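Local coordinates for protein tryptophan--tRNA ligase (Mycoplasma pneumoniae, PDB 2YY5) that probably catalyses the ATP-dependent attachment of tryptophan to its cognate tRNA, as a homodimeric aminoacyl-tRNA synthetase of the first structural class, at residues E31-C36 / Q76-F81. The protein carries 1 engineered substitution. Numbering follows the deposited sequence.
Sequences ELQEQC and QKACLF
One water molecule lies within bonding distance of two backbone carbonyls, C36 O just past the end of the helix at 2.7 Å and K77 O at 2.5 Å, and so links two chain segments whose side chains meet by packing and by charge. It has more acceptors around it than protons to give, so the two bonds need not both be made at once. Beside this bridge Q33 faces the 76-81 segment, its CB 4.0 Å from the methyl CB of A78, with the CB of K77 nearly as near. Its chi1 of 55° sets CG between the backbone N and the carbonyl carbon, and from there the extended chain crosses that of K77 at a slant. At its end, OE1 accepts a hydrogen bond from D74 N and NE2 makes a weak one to G72 O, so the buried amide serves the loop leading to the strand, while the aliphatic flank of K77 comes against it, CD 3.8 Å from NE2. The setting is the Rossmann-type nucleotide-binding fold of this synthetase class: helix 29-35 gives way to strand 37-42, which lies between 6-11 and 78-82 and is hydrogen-bonded to the latter, its parallel neighbour. L38, at the start of that strand, touches both Q33 and A78, as does L73 from the preceding loop. Nearer the surface the extended K77 side chain slants across that of E34, which bends at chi2 (68°) to bring its carboxylate round. The resulting salt bridge is long, 3.9 Å from E34 OE1 to K77 NZ, and D74 offers the same ammonium a second, weak ion pair.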
ATOM      1  N   GLU B  31     -23.946  19.467  11.407  1.00 35.71           N
ATOM      2  CA  GLU B  31     -23.516  20.371  12.461  1.00 35.85           C
ATOM      3  C   GLU B  31     -22.038  20.659  12.230  1.00 35.76           C
ATOM      4  O   GLU B  31     -21.573  21.792  12.371  1.00 31.93           O
ATOM      5  CB  GLU B  31     -23.700  19.709  13.830  1.00 45.07           C
ATOM      6  CG  GLU B  31     -25.005  18.931  13.988  1.00 55.75           C
ATOM      7  CD  GLU B  31     -25.172  18.343  15.384  1.00 65.58           C
ATOM      8  OE1 GLU B  31     -26.158  17.605  15.614  1.00 62.11           O
ATOM      9  OE2 GLU B  31     -24.318  18.626  16.254  1.00 73.42           O
ATOM     10  N   LEU B  32     -21.311  19.609  11.860  1.00 31.36           N
ATOM     11  CA  LEU B  32     -19.879  19.697  11.608  1.00 31.50           C
ATOM     12  C   LEU B  32     -19.483  20.670  10.502  1.00 28.31           C
ATOM     13  O   LEU B  32     -18.629  21.529  10.707  1.00 35.31           O
ATOM     14  CB  LEU B  32     -19.315  18.300  11.300  1.00 22.49           C
ATOM     15  CG  LEU B  32     -19.191  17.392  12.528  1.00 18.85           C
ATOM     16  CD1 LEU B  32     -18.762  15.991  12.137  1.00 19.39           C
ATOM     17  CD2 LEU B  32     -18.188  18.006  13.472  1.00 18.53           C
ATOM     18  N   GLN B  33     -20.095  20.536   9.331  1.00 31.73           N
ATOM     19  CA  GLN B  33     -19.775  21.407   8.204  1.00 33.69           C
ATOM     20  C   GLN B  33     -20.062  22.863   8.527  1.00 37.39           C
ATOM     21  O   GLN B  33     -19.672  23.759   7.779  1.00 40.75           O
ATOM     22  CB  GLN B  33     -20.576  20.997   6.974  1.00 29.12           C
ATOM     23  CG  GLN B  33     -22.068  20.955   7.214  1.00 32.06           C
ATOM     24  CD  GLN B  33     -22.825  20.625   5.959  1.00 26.33           C
ATOM     25  OE1 GLN B  33     -22.345  19.861   5.129  1.00 32.53           O
ATOM     26  NE2 GLN B  33     -24.016  21.188   5.812  1.00 18.84           N
ATOM     27  N   GLU B  34     -20.745  23.098   9.641  1.00 39.36           N
ATOM     28  CA  GLU B  34     -21.067  24.457  10.055  1.00 38.05           C
ATOM     29  C   GLU B  34     -20.026  24.952  11.057  1.00 37.97           C
ATOM     30  O   GLU B  34     -19.671  26.127  11.069  1.00 41.63           O
ATOM     31  CB  GLU B  34     -22.460  24.499  10.691  1.00 33.43           C
ATOM     32  CG  GLU B  34     -23.282  25.725  10.323  1.00 42.50           C
ATOM     33  CD  GLU B  34     -23.705  25.752   8.848  1.00 48.45           C
ATOM     34  OE1 GLU B  34     -24.364  24.791   8.387  1.00 42.40           O
ATOM     35  OE2 GLU B  34     -23.386  26.741   8.150  1.00 45.51           O
ATOM     36  N   GLN B  35     -19.527  24.041  11.888  1.00 39.78           N
ATOM     37  CA  GLN B  35     -18.546  24.378  12.912  1.00 39.01           C
ATOM     38  C   GLN B  35     -17.095  24.149  12.500  1.00 37.68           C
ATOM     39  O   GLN B  35     -16.193  24.841  12.971  1.00 40.94           O
ATOM     40  CB  GLN B  35     -18.832  23.571  14.181  1.00 44.76           C
ATOM     41  CG  GLN B  35     -20.048  24.028  14.969  1.00 56.67           C
ATOM     42  CD  GLN B  35     -19.849  25.395  15.607  1.00 65.47           C
ATOM     43  OE1 GLN B  35     -19.772  26.413  14.914  1.00 66.31           O
ATOM     44  NE2 GLN B  35     -19.755  25.421  16.934  1.00 63.90           N
ATOM     45  N   CYS B  36     -16.861  23.186  11.622  1.00 34.21           N
ATOM     46  CA  CYS B  36     -15.497  22.894  11.216  1.00 28.42           C
ATOM     47  C   CYS B  36     -15.284  22.919   9.717  1.00 22.06           C
ATOM     48  O   CYS B  36     -16.223  23.034   8.937  1.00 24.55           O
ATOM     49  CB  CYS B  36     -15.085  21.502  11.709  1.00 33.14           C
ATOM     50  SG  CYS B  36     -15.572  21.057  13.384  1.00 40.17           S
ATOM     51  N   GLN B  76     -20.677  22.899  -0.709  1.00 29.93           N
ATOM     52  CA  GLN B  76     -20.273  24.301  -0.667  1.00 34.05           C
ATOM     53  C   GLN B  76     -19.743  24.627   0.729  1.00 34.65           C
ATOM     54  O   GLN B  76     -18.957  25.555   0.903  1.00 33.95           O
ATOM     55  CB  GLN B  76     -21.447  25.232  -0.985  1.00 39.87           C
ATOM     56  CG  GLN B  76     -21.869  25.273  -2.447  1.00 47.04           C
ATOM     57  CD  GLN B  76     -22.797  26.443  -2.731  1.00 54.84           C
ATOM     58  OE1 GLN B  76     -22.366  27.596  -2.783  1.00 57.75           O
ATOM     59  NE2 GLN B  76     -24.081  26.153  -2.898  1.00 58.12           N
ATOM     60  N   LYS B  77     -20.180  23.851   1.717  1.00 31.20           N
ATOM     61  CA  LYS B  77     -19.761  24.046   3.097  1.00 31.15           C
ATOM     62  C   LYS B  77     -18.706  23.019   3.501  1.00 33.14           C
ATOM     63  O   LYS B  77     -17.912  23.260   4.410  1.00 38.57           O
ATOM     64  CB  LYS B  77     -20.971  23.933   4.029  1.00 32.15           C
ATOM     65  CG  LYS B  77     -22.054  24.969   3.775  1.00 31.47           C
ATOM     66  CD  LYS B  77     -23.333  24.649   4.532  1.00 40.64           C
ATOM     67  CE  LYS B  77     -24.450  25.639   4.203  1.00 39.37           C
ATOM     68  NZ  LYS B  77     -25.772  25.177   4.722  1.00 37.90           N
ATOM     69  N   ALA B  78     -18.694  21.880   2.813  1.00 29.02           N
ATOM     70  CA  ALA B  78     -17.758  20.804   3.115  1.00 25.37           C
ATOM     71  C   ALA B  78     -17.053  20.273   1.866  1.00 27.10           C
ATOM     72  O   ALA B  78     -17.293  20.746   0.757  1.00 25.07           O
ATOM     73  CB  ALA B  78     -18.498  19.668   3.815  1.00 15.51           C
ATOM     74  N   CYS B  79     -16.175  19.290   2.066  1.00 23.27           N
ATOM     75  CA  CYS B  79     -15.429  18.659   0.984  1.00 22.08           C
ATOM     76  C   CYS B  79     -15.748  17.171   0.952  1.00 23.52           C
ATOM     77  O   CYS B  79     -15.414  16.446   1.887  1.00 28.02           O
ATOM     78  CB  CYS B  79     -13.928  18.835   1.191  1.00 22.22           C
ATOM     79  SG  CYS B  79     -12.937  17.942  -0.022  1.00 32.98           S
ATOM     80  N   LEU B  80     -16.392  16.719  -0.119  1.00 21.03           N
ATOM     81  CA  LEU B  80     -16.761  15.314  -0.260  1.00 22.51           C
ATOM     82  C   LEU B  80     -16.036  14.715  -1.465  1.00 21.82           C
ATOM     83  O   LEU B  80     -16.259  15.133  -2.597  1.00 21.93           O
ATOM     84  CB  LEU B  80     -18.279  15.195  -0.436  1.00 17.18           C
ATOM     85  CG  LEU B  80     -18.886  13.839  -0.820  1.00 21.29           C
ATOM     86  CD1 LEU B  80     -18.589  12.778   0.245  1.00  9.13           C
ATOM     87  CD2 LEU B  80     -20.394  14.020  -1.003  1.00 12.41           C
ATOM     88  N   PHE B  81     -15.170  13.736  -1.224  1.00 19.15           N
ATOM     89  CA  PHE B  81     -14.413  13.135  -2.314  1.00 14.34           C
ATOM     90  C   PHE B  81     -14.365  11.609  -2.303  1.00 10.82           C
ATOM     91  O   PHE B  81     -14.826  10.973  -1.364  1.00  4.86           O
ATOM     92  CB  PHE B  81     -12.990  13.695  -2.311  1.00 10.24           C
ATOM     93  CG  PHE B  81     -12.176  13.313  -1.096  1.00  9.56           C
ATOM     94  CD1 PHE B  81     -11.174  12.348  -1.191  1.00 10.09           C
ATOM     95  CD2 PHE B  81     -12.355  13.974   0.118  1.00 10.50           C
ATOM     96  CE1 PHE B  81     -10.349  12.058  -0.099  1.00  9.49           C
ATOM     97  CE2 PHE B  81     -11.532  13.690   1.218  1.00 11.35           C
ATOM     98  CZ  PHE B  81     -10.526  12.733   1.107  1.00  4.31           C
TER
HETATM   99  O   HOH W   1     -16.936  22.140   6.472  1.00 63.37           O